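Local structure of cellulosomal scaffoldin (Bacteroides cellulosolvens, 2XBT) at residues A[40-50]-A[144-152]. The protein probably binds cellulose through this family 3b carbohydrate-binding module, one domain of the long secreted scaffoldin of the cellulosome. Numbering follows the deposited sequence.
With NO3 (nitrate ion), chain B.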
# COMPACT_ATOMS: atom_id res chain seq x y z
N TYR A 40 15.41 7.22 -5.19
CA TYR A 40 14.73 6.00 -5.58
C TYR A 40 13.76 6.29 -6.74
O TYR A 40 13.05 7.29 -6.74
CB TYR A 40 13.96 5.42 -4.39
CG TYR A 40 14.86 4.86 -3.30
CD1 TYR A 40 15.36 3.58 -3.40
CD2 TYR A 40 15.20 5.62 -2.19
CE1 TYR A 40 16.18 3.04 -2.40
CE2 TYR A 40 16.02 5.10 -1.20
CZ TYR A 40 16.50 3.81 -1.32
OH TYR A 40 17.31 3.31 -0.33
N ASP A 41 13.74 5.39 -7.72
CA ASP A 41 12.87 5.50 -8.89
C ASP A 41 11.51 4.89 -8.56
O ASP A 41 11.40 3.69 -8.31
CB ASP A 41 13.50 4.71 -10.04
CG ASP A 41 12.75 4.87 -11.35
OD1 ASP A 41 11.60 5.38 -11.33
OD2 ASP A 41 13.30 4.46 -12.40
N LEU A 42 10.47 5.72 -8.56
CA LEU A 42 9.15 5.24 -8.17
C LEU A 42 8.62 4.14 -9.08
O LEU A 42 7.78 3.34 -8.65
CB LEU A 42 8.14 6.38 -8.09
CG LEU A 42 8.34 7.35 -6.93
CD1 LEU A 42 7.30 8.45 -7.03
CD2 LEU A 42 8.24 6.61 -5.60
N SER A 43 9.10 4.09 -10.32
CA SER A 43 8.63 3.05 -11.24
C SER A 43 9.06 1.65 -10.80
O SER A 43 8.56 0.64 -11.31
CB SER A 43 9.12 3.32 -12.66
OG SER A 43 10.51 3.03 -12.79
N LYS A 44 9.98 1.60 -9.84
CA LYS A 44 10.46 0.32 -9.32
C LYS A 44 9.83 -0.06 -8.00
O LYS A 44 10.18 -1.08 -7.43
CB LYS A 44 11.98 0.32 -9.19
CG LYS A 44 12.70 0.47 -10.51
CD LYS A 44 14.20 0.45 -10.30
CE LYS A 44 14.92 0.36 -11.63
NZ LYS A 44 14.47 1.46 -12.51
N ILE A 45 8.91 0.75 -7.51
CA ILE A 45 8.24 0.47 -6.25
C ILE A 45 6.93 -0.28 -6.48
O ILE A 45 6.14 0.09 -7.35
CB ILE A 45 7.91 1.78 -5.51
CG1 ILE A 45 9.18 2.47 -4.97
CG2 ILE A 45 6.90 1.53 -4.39
CD1 ILE A 45 9.74 1.84 -3.71
N THR A 46 6.69 -1.32 -5.70
CA THR A 46 5.37 -1.93 -5.62
C THR A 46 4.96 -2.02 -4.16
O THR A 46 5.80 -2.12 -3.25
CB THR A 46 5.34 -3.34 -6.26
OG1 THR A 46 6.40 -4.14 -5.73
CG2 THR A 46 5.53 -3.22 -7.74
N ILE A 47 3.64 -1.96 -3.93
CA ILE A 47 3.11 -2.06 -2.59
C ILE A 47 2.06 -3.14 -2.59
O ILE A 47 1.27 -3.23 -3.53
CB ILE A 47 2.48 -0.74 -2.17
CG1 ILE A 47 3.57 0.34 -2.15
CG2 ILE A 47 1.84 -0.86 -0.78
CD1 ILE A 47 3.02 1.75 -1.99
N ARG A 48 2.06 -4.00 -1.57
CA ARG A 48 1.04 -5.04 -1.51
C ARG A 48 0.23 -4.93 -0.24
O ARG A 48 0.78 -4.81 0.86
CB ARG A 48 1.65 -6.44 -1.60
CG ARG A 48 2.38 -6.69 -2.91
CD ARG A 48 3.01 -8.08 -2.94
NE ARG A 48 3.50 -8.37 -4.28
CZ ARG A 48 3.90 -9.56 -4.72
NH1 ARG A 48 3.86 -10.62 -3.93
NH2 ARG A 48 4.32 -9.68 -5.97
N TYR A 49 -1.08 -4.97 -0.41
CA TYR A 49 -2.04 -4.95 0.68
C TYR A 49 -2.73 -6.29 0.59
O TYR A 49 -3.35 -6.59 -0.43
CB TYR A 49 -3.06 -3.84 0.45
CG TYR A 49 -4.04 -3.63 1.59
CD1 TYR A 49 -3.83 -2.63 2.53
CD2 TYR A 49 -5.18 -4.42 1.70
CE1 TYR A 49 -4.74 -2.42 3.57
CE2 TYR A 49 -6.09 -4.22 2.74
CZ TYR A 49 -5.86 -3.22 3.67
OH TYR A 49 -6.76 -2.99 4.70
N PHE A 50 -2.61 -7.08 1.64
CA PHE A 50 -3.06 -8.47 1.63
C PHE A 50 -4.43 -8.59 2.26
O PHE A 50 -4.71 -7.95 3.27
CB PHE A 50 -2.08 -9.34 2.39
CG PHE A 50 -0.67 -9.25 1.86
CD1 PHE A 50 -0.26 -10.06 0.82
CD2 PHE A 50 0.23 -8.36 2.42
CE1 PHE A 50 1.04 -9.99 0.32
CE2 PHE A 50 1.55 -8.26 1.92
CZ PHE A 50 1.94 -9.09 0.87
N LYS A 144 2.83 -2.22 9.69
CA LYS A 144 3.82 -3.18 9.21
C LYS A 144 3.24 -4.35 8.42
O LYS A 144 3.99 -5.17 7.90
CB LYS A 144 4.65 -3.72 10.38
CG LYS A 144 5.50 -2.69 11.08
CD LYS A 144 6.66 -2.23 10.21
CE LYS A 144 7.97 -2.24 10.99
NZ LYS A 144 9.08 -1.59 10.22
N LEU A 145 1.92 -4.42 8.32
CA LEU A 145 1.27 -5.53 7.62
C LEU A 145 1.07 -5.23 6.13
O LEU A 145 0.49 -6.04 5.40
CB LEU A 145 -0.07 -5.88 8.29
CG LEU A 145 -0.02 -6.17 9.80
CD1 LEU A 145 -1.43 -6.22 10.37
CD2 LEU A 145 0.71 -7.47 10.07
N VAL A 146 1.57 -4.08 5.69
CA VAL A 146 1.57 -3.74 4.27
C VAL A 146 3.02 -3.82 3.82
O VAL A 146 3.91 -3.32 4.52
CB VAL A 146 1.07 -2.31 4.01
CG1 VAL A 146 1.29 -1.91 2.55
CG2 VAL A 146 -0.41 -2.19 4.39
N ALA A 147 3.27 -4.46 2.68
CA ALA A 147 4.66 -4.66 2.24
C ALA A 147 5.02 -3.74 1.09
O ALA A 147 4.21 -3.50 0.19
CB ALA A 147 4.89 -6.10 1.83
N VAL A 148 6.27 -3.27 1.11
CA VAL A 148 6.79 -2.45 0.02
C VAL A 148 8.03 -3.12 -0.57
O VAL A 148 8.89 -3.62 0.16
CB VAL A 148 7.22 -1.09 0.54
CG1 VAL A 148 7.66 -0.20 -0.64
CG2 VAL A 148 6.09 -0.44 1.34
N TYR A 149 8.11 -3.14 -1.90
CA TYR A 149 9.23 -3.77 -2.60
C TYR A 149 9.91 -2.76 -3.51
O TYR A 149 9.26 -1.88 -4.06
CB TYR A 149 8.73 -4.93 -3.43
CG TYR A 149 7.98 -5.96 -2.61
CD1 TYR A 149 8.58 -7.15 -2.23
CD2 TYR A 149 6.67 -5.72 -2.21
CE1 TYR A 149 7.89 -8.09 -1.48
CE2 TYR A 149 5.98 -6.64 -1.46
CZ TYR A 149 6.59 -7.82 -1.10
OH TYR A 149 5.89 -8.73 -0.36
N TYR A 150 11.22 -2.92 -3.67
CA TYR A 150 11.95 -2.10 -4.63
C TYR A 150 12.64 -3.05 -5.59
O TYR A 150 13.47 -3.86 -5.19
CB TYR A 150 12.94 -1.20 -3.92
CG TYR A 150 13.51 -0.14 -4.83
CD1 TYR A 150 12.76 0.98 -5.17
CD2 TYR A 150 14.78 -0.28 -5.37
CE1 TYR A 150 13.26 1.94 -6.01
CE2 TYR A 150 15.29 0.69 -6.22
CZ TYR A 150 14.54 1.79 -6.52
OH TYR A 150 15.05 2.76 -7.37
N ASN A 151 12.26 -2.98 -6.86
CA ASN A 151 12.69 -3.97 -7.83
C ASN A 151 12.40 -5.40 -7.39
O ASN A 151 13.18 -6.32 -7.68
CB ASN A 151 14.19 -3.82 -8.10
CG ASN A 151 14.46 -3.23 -9.44
OD1 ASN A 151 13.54 -2.82 -10.15
ND2 ASN A 151 15.73 -3.16 -9.81
N GLY A 152 11.30 -5.59 -6.68
CA GLY A 152 10.92 -6.93 -6.27
C GLY A 152 11.53 -7.40 -4.97
O GLY A 152 11.20 -8.49 -4.49
N NO3 B . 5.79 -12.72 -6.23
O1 NO3 B . 7.05 -12.29 -6.66
O2 NO3 B . 4.70 -12.67 -7.10
O3 NO3 B . 5.64 -13.20 -4.92
O HOH W 1 8.99 -3.60 -6.83
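Thr46 and Tyr149 exchange two backbone hydrogen bonds, as do Arg48 and Ala147, in an antiparallel ladder that joins strands 45-50 and 147-150. Asn151 N extends it by bonding to Lys44 O at 2.9 Å. Ile45 faces Tyr150, and Ile47 faces Val148, in the non-hydrogen-bonded pairs between.

Beyond the ladder, the Tyr150 ring lies between the side chains of Tyr40 and Lys44. Its CG stands anti to the backbone N (chi1 -168°), which carries the ring across to Tyr40 and Asp41. There Asp41 N donates a nearly straight bond to Tyr150 OH, 3.0 Å long. Tyr40 turns its edge onto one ring face in a T-shaped pair, with planes at 85° and CD1 leading. Lys44 CB lies over the opposite face, 4.1 Å from the centroid of the Tyr150 ring, in a CH-pi contact. Ile45 CD1 meets the ring edge at CD1 of Tyr150, 3.5 Å away. A leucine in place of Tyr150 would probably leave Asp41 N without this acceptor and the edge of Tyr40 without a ring face to pack on.

On the sheet face of Thr46 and Arg48, the arginine chain runs across the Tyr149 ring, with CD 3.6 Å from CE2 of Tyr149. Arg48 NE forms a salt bridge with Glu90, while NH1 and NH2 make weak bonds to a nitrate ion at the guanidinium edge, probably from the crystallisation liquor. One water links Lys44 O, Thr46 OG1 and Gly152 N.

On the other face, Ile47 CG2 packs 3.5 Å from Val146 CG1. Ile45 and Tyr49 of this face also touch strand 22-34, consistent with the core of the CBM3 beta-sandwich. Within their own sheet, the paired strands lie between strands 85-93 and 153-156.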